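Local atomic coordinates of methyltransferase (Pectobacterium atrosepticum SCRI1043, PDB entry 2P7I), a protein that probably transfers methyl groups from S-adenosylmethionine to a substrate not yet identified, as a member of the class I, Rossmann-like methyltransferases. Residues R136-V147 with P234-E245; Y195-A203 with L223-P234. All coordinates share one frame; numbering follows the deposited sequence.

Overall arrangement
The two contacts lie at one side of a seven-stranded sheet of order 3-2-1-4-5-7-6, in which strand 237-245 runs antiparallel between 135-142 and 192-201. Contact 1 pairs 136-147 with one side of 234-245; contact 2 sets segment 195-203, most of it in the edge strand 192-201, against 223-234, the helix and turn leading into strand 237-245. Their centres are about 10 Å apart and they share P234. Backbone bonds link them directly: A238 N lies 2.8 Å from F200 O, and L243 N 2.9 Å from Y195 O, both probable hydrogen bonds. Both contacts also touch a third subunit, and the sodium site at N249 and Q250 belongs to neither.

Contact 1: R136-V147 with P234-E245; sequences RLFLVCPNANAV and PDLCASIFLLCE
Three hydrogen-bonded pairs, L137 with C244, L139 with L242 and C141 with I240, join the strands, antiparallel at 158°, each through two backbone bonds. L243 CD1 sits over one face of the F138 ring, a CH-pi contact 3.9 Å from its centroid. With chi1 at -172° L243 swings its CG opposite the amide nitrogen, bringing CD1 over the ring. V140 CG2 packs on F241 CD1. Here the reversed strand 237-245 joins the parallel part of a Rossmann-like methyltransferase sheet at 135-142.

N143 ND2 donates to C237 O (2.9 Å), in its carbonyl plane on a lone pair, and to D235 O (2.8 Å), met from above the carbonyl plane; both lie in the N143 amide plane, fixing its rotation. N143 OD1 accepts from N145 N in an Asx turn, while N145 ND2 reaches the syn side of D235 OD1 at 2.9 Å and 169°.

At the other end a long salt bridge works by charge alone, E245 OE2 lying 3.9 Å from R136 NE and well out of the guanidinium plane; a water accepts from R136 NE and weakly donates to E245 OE1. R136 NH1 donates to F40 O and to P39 O of the second subunit; E245 OE2 is hydrogen-bonded to T194 OG1.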
loop_
_atom_site.group_PDB
_atom_site.type_symbol
_atom_site.label_atom_id
_atom_site.label_comp_id
_atom_site.label_asym_id
_atom_site.label_seq_id
_atom_site.Cartn_x
_atom_site.Cartn_y
_atom_site.Cartn_z
ATOM N N ARG B 136 -1.327 -5.644 -28.965
ATOM C CA ARG B 136 -1.542 -5.289 -27.579
ATOM C C ARG B 136 -2.808 -4.448 -27.397
ATOM O O ARG B 136 -3.049 -3.523 -28.147
ATOM C CB ARG B 136 -0.313 -4.546 -27.046
ATOM C CG ARG B 136 0.878 -5.497 -26.873
ATOM C CD ARG B 136 2.135 -4.781 -26.469
ATOM N NE ARG B 136 3.264 -5.709 -26.481
ATOM C CZ ARG B 136 4.512 -5.364 -26.228
ATOM N NH1 ARG B 136 4.801 -4.118 -25.939
ATOM N NH2 ARG B 136 5.475 -6.272 -26.292
ATOM N N LEU B 137 -3.558 -4.778 -26.338
ATOM C CA LEU B 137 -4.679 -4.030 -25.874
ATOM C C LEU B 137 -4.244 -3.180 -24.704
ATOM O O LEU B 137 -3.551 -3.685 -23.770
ATOM C CB LEU B 137 -5.823 -4.973 -25.452
ATOM C CG LEU B 137 -6.995 -4.291 -24.720
ATOM C CD1 LEU B 137 -7.817 -3.282 -25.646
ATOM C CD2 LEU B 137 -7.876 -5.337 -24.047
ATOM N N PHE B 138 -4.603 -1.893 -24.817
ATOM C CA PHE B 138 -4.399 -0.886 -23.789
ATOM C C PHE B 138 -5.721 -0.609 -23.126
ATOM O O PHE B 138 -6.525 0.224 -23.599
ATOM C CB PHE B 138 -3.809 0.361 -24.401
ATOM C CG PHE B 138 -2.469 0.128 -25.016
ATOM C CD1 PHE B 138 -2.363 -0.491 -26.261
ATOM C CD2 PHE B 138 -1.308 0.531 -24.356
ATOM C CE1 PHE B 138 -1.121 -0.755 -26.824
ATOM C CE2 PHE B 138 -0.062 0.307 -24.910
ATOM C CZ PHE B 138 0.044 -0.360 -26.141
ATOM N N LEU B 139 -5.923 -1.277 -22.002
ATOM C CA LEU B 139 -7.189 -1.284 -21.286
ATOM C C LEU B 139 -7.135 -0.410 -20.040
ATOM O O LEU B 139 -6.443 -0.714 -19.103
ATOM C CB LEU B 139 -7.573 -2.731 -20.875
ATOM C CG LEU B 139 -8.856 -2.914 -20.073
ATOM C CD1 LEU B 139 -10.085 -2.404 -20.877
ATOM C CD2 LEU B 139 -9.045 -4.416 -19.736
ATOM N N VAL B 140 -7.878 0.688 -20.054
ATOM C CA VAL B 140 -7.784 1.662 -18.941
ATOM C C VAL B 140 -9.183 2.015 -18.478
ATOM O O VAL B 140 -10.007 2.343 -19.271
ATOM C CB VAL B 140 -6.993 2.939 -19.314
ATOM C CG1 VAL B 140 -6.946 3.914 -18.144
ATOM C CG2 VAL B 140 -5.570 2.598 -19.759
ATOM N N CYS B 141 -9.411 1.970 -17.160
ATOM C CA CYS B 141 -10.675 2.362 -16.572
ATOM C C CYS B 141 -10.459 3.214 -15.321
ATOM O O CYS B 141 -9.418 3.098 -14.651
ATOM C CB CYS B 141 -11.437 1.112 -16.146
ATOM S SG CYS B 141 -12.023 0.089 -17.515
ATOM N N PRO B 142 -11.461 4.016 -14.954
ATOM C CA PRO B 142 -11.430 4.724 -13.683
ATOM C C PRO B 142 -11.370 3.725 -12.520
ATOM O O PRO B 142 -11.993 2.683 -12.551
ATOM C CB PRO B 142 -12.743 5.528 -13.684
ATOM C CG PRO B 142 -13.272 5.428 -14.908
ATOM C CD PRO B 142 -12.678 4.319 -15.693
ATOM N N ASN B 143 -10.552 4.010 -11.533
ATOM C CA ASN B 143 -10.295 3.097 -10.444
ATOM C C ASN B 143 -11.163 3.334 -9.229
ATOM O O ASN B 143 -11.153 4.426 -8.639
ATOM C CB ASN B 143 -8.837 3.275 -10.072
ATOM C CG ASN B 143 -8.376 2.379 -8.978
ATOM O OD1 ASN B 143 -8.956 1.301 -8.734
ATOM N ND2 ASN B 143 -7.277 2.764 -8.345
ATOM N N ALA B 144 -11.829 2.281 -8.797
ATOM C CA ALA B 144 -12.626 2.309 -7.586
ATOM C C ALA B 144 -11.823 2.706 -6.383
ATOM O O ALA B 144 -12.359 3.282 -5.432
ATOM C CB ALA B 144 -13.265 0.938 -7.354
ATOM N N ASN B 145 -10.560 2.263 -6.325
ATOM C CA ASN B 145 -9.758 2.412 -5.147
ATOM C C ASN B 145 -8.867 3.649 -5.189
ATOM O O ASN B 145 -7.998 3.787 -4.377
ATOM C CB ASN B 145 -8.920 1.182 -4.901
ATOM C CG ASN B 145 -9.753 -0.039 -4.718
ATOM O OD1 ASN B 145 -10.947 0.061 -4.459
ATOM N ND2 ASN B 145 -9.130 -1.211 -4.840
ATOM N N ALA B 146 -9.086 4.549 -6.138
ATOM C CA ALA B 146 -8.353 5.793 -6.158
ATOM C C ALA B 146 -8.487 6.506 -4.827
ATOM O O ALA B 146 -9.565 6.492 -4.212
ATOM C CB ALA B 146 -8.924 6.708 -7.260
ATOM N N VAL B 147 -7.419 7.176 -4.399
ATOM C CA VAL B 147 -7.422 7.853 -3.111
ATOM C C VAL B 147 -8.568 8.818 -2.953
ATOM O O VAL B 147 -9.293 8.743 -1.969
ATOM C CB VAL B 147 -6.085 8.531 -2.779
ATOM C CG1 VAL B 147 -6.208 9.441 -1.508
ATOM C CG2 VAL B 147 -5.064 7.493 -2.543
ATOM N N PRO B 234 -0.211 1.320 -7.897
ATOM C CA PRO B 234 -1.260 1.201 -8.890
ATOM C C PRO B 234 -2.672 1.218 -8.327
ATOM O O PRO B 234 -3.566 1.747 -8.951
ATOM C CB PRO B 234 -0.930 -0.143 -9.538
ATOM C CG PRO B 234 0.550 -0.189 -9.495
ATOM C CD PRO B 234 0.823 0.316 -8.114
ATOM N N ASP B 235 -2.882 0.598 -7.171
ATOM C CA ASP B 235 -4.228 0.412 -6.618
ATOM C C ASP B 235 -4.845 1.736 -6.179
ATOM O O ASP B 235 -6.047 1.793 -5.991
ATOM C CB ASP B 235 -4.206 -0.573 -5.456
ATOM C CG ASP B 235 -5.604 -0.950 -4.979
ATOM O OD1 ASP B 235 -6.428 -1.406 -5.790
ATOM O OD2 ASP B 235 -5.860 -0.821 -3.774
ATOM N N LEU B 236 -4.018 2.761 -5.963
ATOM C CA LEU B 236 -4.460 4.069 -5.498
ATOM C C LEU B 236 -4.557 5.159 -6.582
ATOM O O LEU B 236 -4.797 6.305 -6.269
ATOM C CB LEU B 236 -3.493 4.556 -4.435
ATOM C CG LEU B 236 -3.400 3.688 -3.195
ATOM C CD1 LEU B 236 -2.369 4.289 -2.158
ATOM C CD2 LEU B 236 -4.786 3.463 -2.567
ATOM N N CYS B 237 -4.331 4.799 -7.846
ATOM C CA CYS B 237 -4.276 5.774 -8.926
ATOM C C CYS B 237 -5.664 6.147 -9.411
ATOM O O CYS B 237 -6.634 5.437 -9.127
ATOM C CB CYS B 237 -3.440 5.213 -10.104
ATOM S SG CYS B 237 -1.694 5.104 -9.716
ATOM N N ALA B 238 -5.733 7.243 -10.170
ATOM C CA ALA B 238 -6.976 7.745 -10.798
ATOM C C ALA B 238 -7.575 6.672 -11.706
ATOM O O ALA B 238 -8.781 6.382 -11.647
ATOM C CB ALA B 238 -6.677 8.977 -11.581
ATOM N N SER B 239 -6.719 6.054 -12.518
ATOM C CA SER B 239 -7.154 5.066 -13.515
ATOM C C SER B 239 -6.217 3.905 -13.422
ATOM O O SER B 239 -5.064 4.044 -13.106
ATOM C CB SER B 239 -7.132 5.634 -14.937
ATOM O OG SER B 239 -8.189 6.565 -15.100
ATOM N N ILE B 240 -6.724 2.712 -13.699
ATOM C CA ILE B 240 -5.882 1.544 -13.689
ATOM C C ILE B 240 -5.776 1.051 -15.133
ATOM O O ILE B 240 -6.673 1.313 -15.980
ATOM C CB ILE B 240 -6.489 0.438 -12.775
ATOM C CG1 ILE B 240 -8.023 0.371 -12.949
ATOM C CG2 ILE B 240 -6.151 0.711 -11.300
ATOM C CD1 ILE B 240 -8.681 -0.781 -12.174
ATOM N N PHE B 241 -4.699 0.327 -15.385
ATOM C CA PHE B 241 -4.203 0.079 -16.725
ATOM C C PHE B 241 -3.725 -1.349 -16.759
ATOM O O PHE B 241 -2.797 -1.744 -16.029
ATOM C CB PHE B 241 -3.074 1.104 -17.037
ATOM C CG PHE B 241 -2.238 0.813 -18.268
ATOM C CD1 PHE B 241 -2.766 0.192 -19.401
ATOM C CD2 PHE B 241 -0.915 1.218 -18.305
ATOM C CE1 PHE B 241 -1.947 -0.080 -20.505
ATOM C CE2 PHE B 241 -0.116 0.986 -19.428
ATOM C CZ PHE B 241 -0.614 0.299 -20.509
ATOM N N LEU B 242 -4.409 -2.148 -17.564
ATOM C CA LEU B 242 -3.947 -3.451 -17.947
ATOM C C LEU B 242 -3.432 -3.494 -19.403
ATOM O O LEU B 242 -4.125 -3.118 -20.323
ATOM C CB LEU B 242 -5.053 -4.508 -17.780
ATOM C CG LEU B 242 -5.679 -4.751 -16.393
ATOM C CD1 LEU B 242 -6.613 -6.028 -16.557
ATOM C CD2 LEU B 242 -4.644 -4.994 -15.355
ATOM N N LEU B 243 -2.217 -3.984 -19.577
ATOM C CA LEU B 243 -1.668 -4.290 -20.897
ATOM C C LEU B 243 -1.942 -5.732 -21.160
ATOM O O LEU B 243 -1.522 -6.624 -20.407
ATOM C CB LEU B 243 -0.150 -4.069 -20.958
ATOM C CG LEU B 243 0.460 -4.190 -22.377
ATOM C CD1 LEU B 243 0.027 -2.959 -23.236
ATOM C CD2 LEU B 243 1.974 -4.291 -22.273
ATOM N N CYS B 244 -2.643 -6.010 -22.237
ATOM C CA CYS B 244 -3.071 -7.360 -22.543
ATOM C C CYS B 244 -2.622 -7.786 -23.934
ATOM O O CYS B 244 -2.429 -6.949 -24.830
ATOM C CB CYS B 244 -4.595 -7.416 -22.536
ATOM S SG CYS B 244 -5.374 -6.960 -20.954
ATOM N N GLU B 245 -2.443 -9.082 -24.089
ATOM C CA GLU B 245 -2.109 -9.711 -25.370
ATOM C C GLU B 245 -3.113 -10.802 -25.654
ATOM O O GLU B 245 -3.925 -11.177 -24.789
ATOM C CB GLU B 245 -0.673 -10.230 -25.358
ATOM C CG GLU B 245 0.264 -9.024 -25.374
ATOM C CD GLU B 245 1.738 -9.363 -25.214
ATOM O OE1 GLU B 245 2.257 -10.137 -26.020
ATOM O OE2 GLU B 245 2.384 -8.819 -24.295
HETATM O O HOH W 1 3.311 -8.200 -28.109
HETATM O O HOH W 2 -7.505 -1.111 -8.267
HETATM O O HOH W 3 -11.565 6.986 -9.667
#

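Contact 2: Y195-A203 with L223-P234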
loop_
_atom_site.group_PDB
_atom_site.type_symbol
_atom_site.label_atom_id
_atom_site.label_comp_id
_atom_site.label_asym_id
_atom_site.label_seq_id
_atom_site.Cartn_x
_atom_site.Cartn_y
_atom_site.Cartn_z
ATOM N N TYR B 195 0.715 -6.885 -18.192
ATOM C CA TYR B 195 1.185 -5.867 -17.248
ATOM C C TYR B 195 0.021 -5.199 -16.567
ATOM O O TYR B 195 -1.013 -4.947 -17.175
ATOM C CB TYR B 195 2.094 -4.820 -17.897
ATOM C CG TYR B 195 3.480 -4.862 -17.309
ATOM C CD1 TYR B 195 3.880 -3.985 -16.304
ATOM C CD2 TYR B 195 4.379 -5.829 -17.720
ATOM C CE1 TYR B 195 5.184 -4.074 -15.752
ATOM C CE2 TYR B 195 5.652 -5.921 -17.177
ATOM C CZ TYR B 195 6.050 -5.060 -16.209
ATOM O OH TYR B 195 7.346 -5.222 -15.726
ATOM N N ARG B 196 0.192 -4.917 -15.282
ATOM C CA ARG B 196 -0.786 -4.190 -14.493
ATOM C C ARG B 196 -0.078 -2.955 -13.938
ATOM O O ARG B 196 1.055 -3.061 -13.447
ATOM C CB ARG B 196 -1.275 -4.997 -13.301
ATOM C CG ARG B 196 -1.724 -6.413 -13.648
ATOM C CD ARG B 196 -1.235 -7.470 -12.742
ATOM N NE ARG B 196 -1.707 -8.745 -13.252
ATOM C CZ ARG B 196 -1.044 -9.481 -14.145
ATOM N NH1 ARG B 196 0.185 -9.146 -14.520
ATOM N NH2 ARG B 196 -1.567 -10.613 -14.611
ATOM N N SER B 197 -0.733 -1.811 -14.050
ATOM C CA SER B 197 -0.185 -0.558 -13.516
ATOM C C SER B 197 -1.313 0.426 -13.253
ATOM O O SER B 197 -2.490 0.104 -13.387
ATOM C CB SER B 197 0.850 0.058 -14.481
ATOM O OG SER B 197 1.673 1.035 -13.816
ATOM N N GLY B 198 -0.944 1.610 -12.804
ATOM C CA GLY B 198 -1.894 2.663 -12.522
ATOM C C GLY B 198 -1.400 3.984 -13.072
ATOM O O GLY B 198 -0.223 4.190 -13.277
ATOM N N ILE B 199 -2.332 4.863 -13.392
ATOM C CA ILE B 199 -2.015 6.147 -13.968
ATOM C C ILE B 199 -2.519 7.274 -13.063
ATOM O O ILE B 199 -3.721 7.514 -12.940
ATOM C CB ILE B 199 -2.604 6.278 -15.380
ATOM C CG1 ILE B 199 -2.099 5.125 -16.263
ATOM C CG2 ILE B 199 -2.277 7.733 -15.986
ATOM C CD1 ILE B 199 -2.923 4.941 -17.548
ATOM N N PHE B 200 -1.551 7.956 -12.431
ATOM C CA PHE B 200 -1.735 9.205 -11.677
ATOM C C PHE B 200 -2.228 9.000 -10.245
ATOM O O PHE B 200 -3.368 8.662 -10.032
ATOM C CB PHE B 200 -2.657 10.206 -12.377
ATOM C CG PHE B 200 -2.532 11.634 -11.858
ATOM C CD1 PHE B 200 -1.584 12.481 -12.360
ATOM C CD2 PHE B 200 -3.376 12.122 -10.866
ATOM C CE1 PHE B 200 -1.475 13.808 -11.879
ATOM C CE2 PHE B 200 -3.246 13.427 -10.378
ATOM C CZ PHE B 200 -2.302 14.252 -10.869
ATOM N N PHE B 201 -1.363 9.262 -9.285
ATOM C CA PHE B 201 -1.748 9.255 -7.874
ATOM C C PHE B 201 -2.706 10.402 -7.579
ATOM O O PHE B 201 -2.308 11.538 -7.583
ATOM C CB PHE B 201 -0.497 9.322 -7.015
ATOM C CG PHE B 201 -0.695 8.805 -5.600
ATOM C CD1 PHE B 201 -1.426 9.555 -4.683
ATOM C CD2 PHE B 201 -0.150 7.604 -5.199
ATOM C CE1 PHE B 201 -1.602 9.104 -3.392
ATOM C CE2 PHE B 201 -0.330 7.145 -3.917
ATOM C CZ PHE B 201 -1.043 7.894 -3.013
ATOM N N LYS B 202 -3.974 10.079 -7.298
ATOM C CA LYS B 202 -5.064 11.090 -7.333
ATOM C C LYS B 202 -5.676 11.227 -5.940
ATOM O O LYS B 202 -6.392 10.334 -5.497
ATOM C CB LYS B 202 -6.161 10.669 -8.323
ATOM C CG LYS B 202 -7.242 11.727 -8.601
ATOM C CD LYS B 202 -8.402 11.119 -9.366
ATOM C CE LYS B 202 -9.518 12.110 -9.542
ATOM N NZ LYS B 202 -10.686 11.454 -10.228
ATOM N N ALA B 203 -5.364 12.318 -5.251
ATOM C CA ALA B 203 -5.830 12.522 -3.869
ATOM C C ALA B 203 -6.961 13.548 -3.751
ATOM O O ALA B 203 -7.568 13.685 -2.690
ATOM C CB ALA B 203 -4.666 12.919 -2.985
ATOM N N LEU B 223 2.475 17.600 -10.728
ATOM C CA LEU B 223 1.663 16.617 -11.445
ATOM C C LEU B 223 2.500 15.424 -11.960
ATOM O O LEU B 223 2.097 14.274 -11.821
ATOM C CB LEU B 223 0.903 17.280 -12.580
ATOM C CG LEU B 223 -0.077 18.361 -12.149
ATOM C CD1 LEU B 223 -0.600 19.075 -13.389
ATOM C CD2 LEU B 223 -1.174 17.756 -11.332
ATOM N N ASP B 224 3.663 15.704 -12.523
ATOM C CA ASP B 224 4.573 14.683 -13.005
ATOM C C ASP B 224 4.943 13.761 -11.843
ATOM O O ASP B 224 4.973 12.552 -11.979
ATOM C CB ASP B 224 5.869 15.293 -13.587
ATOM C CG ASP B 224 5.686 15.879 -14.987
ATOM O OD1 ASP B 224 4.746 15.466 -15.709
ATOM O OD2 ASP B 224 6.514 16.745 -15.362
ATOM N N GLY B 225 5.153 14.355 -10.675
ATOM C CA GLY B 225 5.434 13.559 -9.467
ATOM C C GLY B 225 4.311 12.586 -9.102
ATOM O O GLY B 225 4.560 11.460 -8.623
ATOM N N CYS B 226 3.073 13.014 -9.304
ATOM C CA CYS B 226 1.921 12.178 -9.044
ATOM C C CYS B 226 1.885 11.039 -10.019
ATOM O O CYS B 226 1.455 9.958 -9.670
ATOM C CB CYS B 226 0.632 12.974 -9.167
ATOM S SG CYS B 226 0.378 14.218 -7.828
ATOM N N TYR B 227 2.200 11.315 -11.275
ATOM C CA TYR B 227 2.348 10.240 -12.260
ATOM C C TYR B 227 3.441 9.229 -11.868
ATOM O O TYR B 227 3.271 7.985 -11.933
ATOM C CB TYR B 227 2.629 10.854 -13.638
ATOM C CG TYR B 227 2.972 9.822 -14.686
ATOM C CD1 TYR B 227 1.978 9.030 -15.257
ATOM C CD2 TYR B 227 4.280 9.610 -15.072
ATOM C CE1 TYR B 227 2.277 8.078 -16.236
ATOM C CE2 TYR B 227 4.596 8.635 -16.047
ATOM C CZ TYR B 227 3.595 7.863 -16.609
ATOM O OH TYR B 227 3.901 6.897 -17.557
ATOM N N GLN B 228 4.596 9.746 -11.508
ATOM C CA GLN B 228 5.727 8.920 -11.151
ATOM C C GLN B 228 5.401 8.067 -9.920
ATOM O O GLN B 228 5.652 6.870 -9.906
ATOM C CB GLN B 228 6.944 9.766 -10.851
ATOM C CG GLN B 228 7.550 10.472 -12.038
ATOM C CD GLN B 228 8.615 11.474 -11.550
ATOM O OE1 GLN B 228 9.759 11.111 -11.305
ATOM N NE2 GLN B 228 8.204 12.669 -11.302
ATOM N N LEU B 229 4.876 8.700 -8.870
ATOM C CA LEU B 229 4.527 7.941 -7.665
ATOM C C LEU B 229 3.393 6.956 -7.870
ATOM O O LEU B 229 3.405 5.905 -7.264
ATOM C CB LEU B 229 4.177 8.871 -6.509
ATOM C CG LEU B 229 4.104 8.181 -5.135
ATOM C CD1 LEU B 229 5.464 7.715 -4.670
ATOM C CD2 LEU B 229 3.410 9.127 -4.139
ATOM N N GLY B 230 2.417 7.297 -8.702
ATOM C CA GLY B 230 1.327 6.416 -9.037
ATOM C C GLY B 230 1.740 5.069 -9.529
ATOM O O GLY B 230 1.108 4.064 -9.203
ATOM N N GLN B 231 2.792 5.019 -10.344
ATOM C CA GLN B 231 3.306 3.717 -10.779
ATOM C C GLN B 231 3.697 2.811 -9.621
ATOM O O GLN B 231 3.644 1.585 -9.761
ATOM C CB GLN B 231 4.489 3.884 -11.726
ATOM C CG GLN B 231 4.062 4.517 -13.038
ATOM C CD GLN B 231 5.197 4.699 -14.015
ATOM O OE1 GLN B 231 6.354 4.554 -13.651
ATOM N NE2 GLN B 231 4.859 5.091 -15.256
ATOM N N GLN B 232 4.092 3.393 -8.489
ATOM C CA GLN B 232 4.483 2.608 -7.332
ATOM C C GLN B 232 3.272 2.168 -6.480
ATOM O O GLN B 232 3.431 1.306 -5.627
ATOM C CB GLN B 232 5.483 3.424 -6.477
ATOM C CG GLN B 232 6.691 3.857 -7.304
ATOM C CD GLN B 232 7.814 4.550 -6.540
ATOM O OE1 GLN B 232 7.779 4.766 -5.300
ATOM N NE2 GLN B 232 8.859 4.863 -7.277
ATOM N N TYR B 233 2.093 2.754 -6.727
ATOM C CA TYR B 233 0.881 2.392 -5.972
ATOM C C TYR B 233 -0.288 2.292 -6.968
ATOM O O TYR B 233 -1.205 3.095 -6.937
ATOM C CB TYR B 233 0.585 3.442 -4.865
ATOM C CG TYR B 233 1.628 3.502 -3.791
ATOM C CD1 TYR B 233 1.699 2.539 -2.765
ATOM C CD2 TYR B 233 2.616 4.470 -3.853
ATOM C CE1 TYR B 233 2.683 2.598 -1.827
ATOM C CE2 TYR B 233 3.591 4.540 -2.915
ATOM C CZ TYR B 233 3.634 3.610 -1.894
ATOM O OH TYR B 233 4.660 3.679 -0.997
ATOM N N PRO B 234 -0.211 1.320 -7.897
ATOM C CA PRO B 234 -1.260 1.201 -8.890
ATOM C C PRO B 234 -2.672 1.218 -8.327
ATOM O O PRO B 234 -3.566 1.747 -8.951
ATOM C CB PRO B 234 -0.930 -0.143 -9.538
ATOM C CG PRO B 234 0.550 -0.189 -9.495
ATOM C CD PRO B 234 0.823 0.316 -8.114
HETATM O O HOH W 4 3.636 0.275 -12.225
HETATM O O HOH W 5 0.997 6.777 -12.605
#
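C226 O is gripped by two backbone donors: F201 N across the contact at 2.9 Å, with an N-H...O angle of 170°, and G230 N from within its own segment. They arrive from opposite faces of the carbonyl plane, F201 N standing 51° out of it, so a helical carbonyl keeps its own bond while also holding the strand. A water adds a second polar link, donating to G198 O and Y227 O and accepting from F200 N at 2.8 Å.

The two phenylalanines divide the apolar contact. C226 CB lies over one face of the F200 ring, offset toward the rim and 3.8 Å from its centroid, a CH-pi contact; the sulfur of C226 approaches the same ring more obliquely. L223 CD2 comes in at the ring edge, 3.7 Å from F200 CZ. W209 and F24 meet this ring edge-to-face. A chi1 of -158° carries the F201 ring alongside L229, whose CD2 covers one face 4.0 Å from F201 CD2. Y233 CB meets the edge of that ring at CE2, and V147 of a third subunit also packs on F201.

Further along, the backbones close in where G198 meets P234: P234 CB lies 3.7 Å from G198 N, a buried amide with no partner in the model. From strand 192-201 the chain passes through helices 206-212 and 220-230, then enters 237-245 antiparallel beside 192-201, the reversed last strand that marks class I methyltransferase sheets.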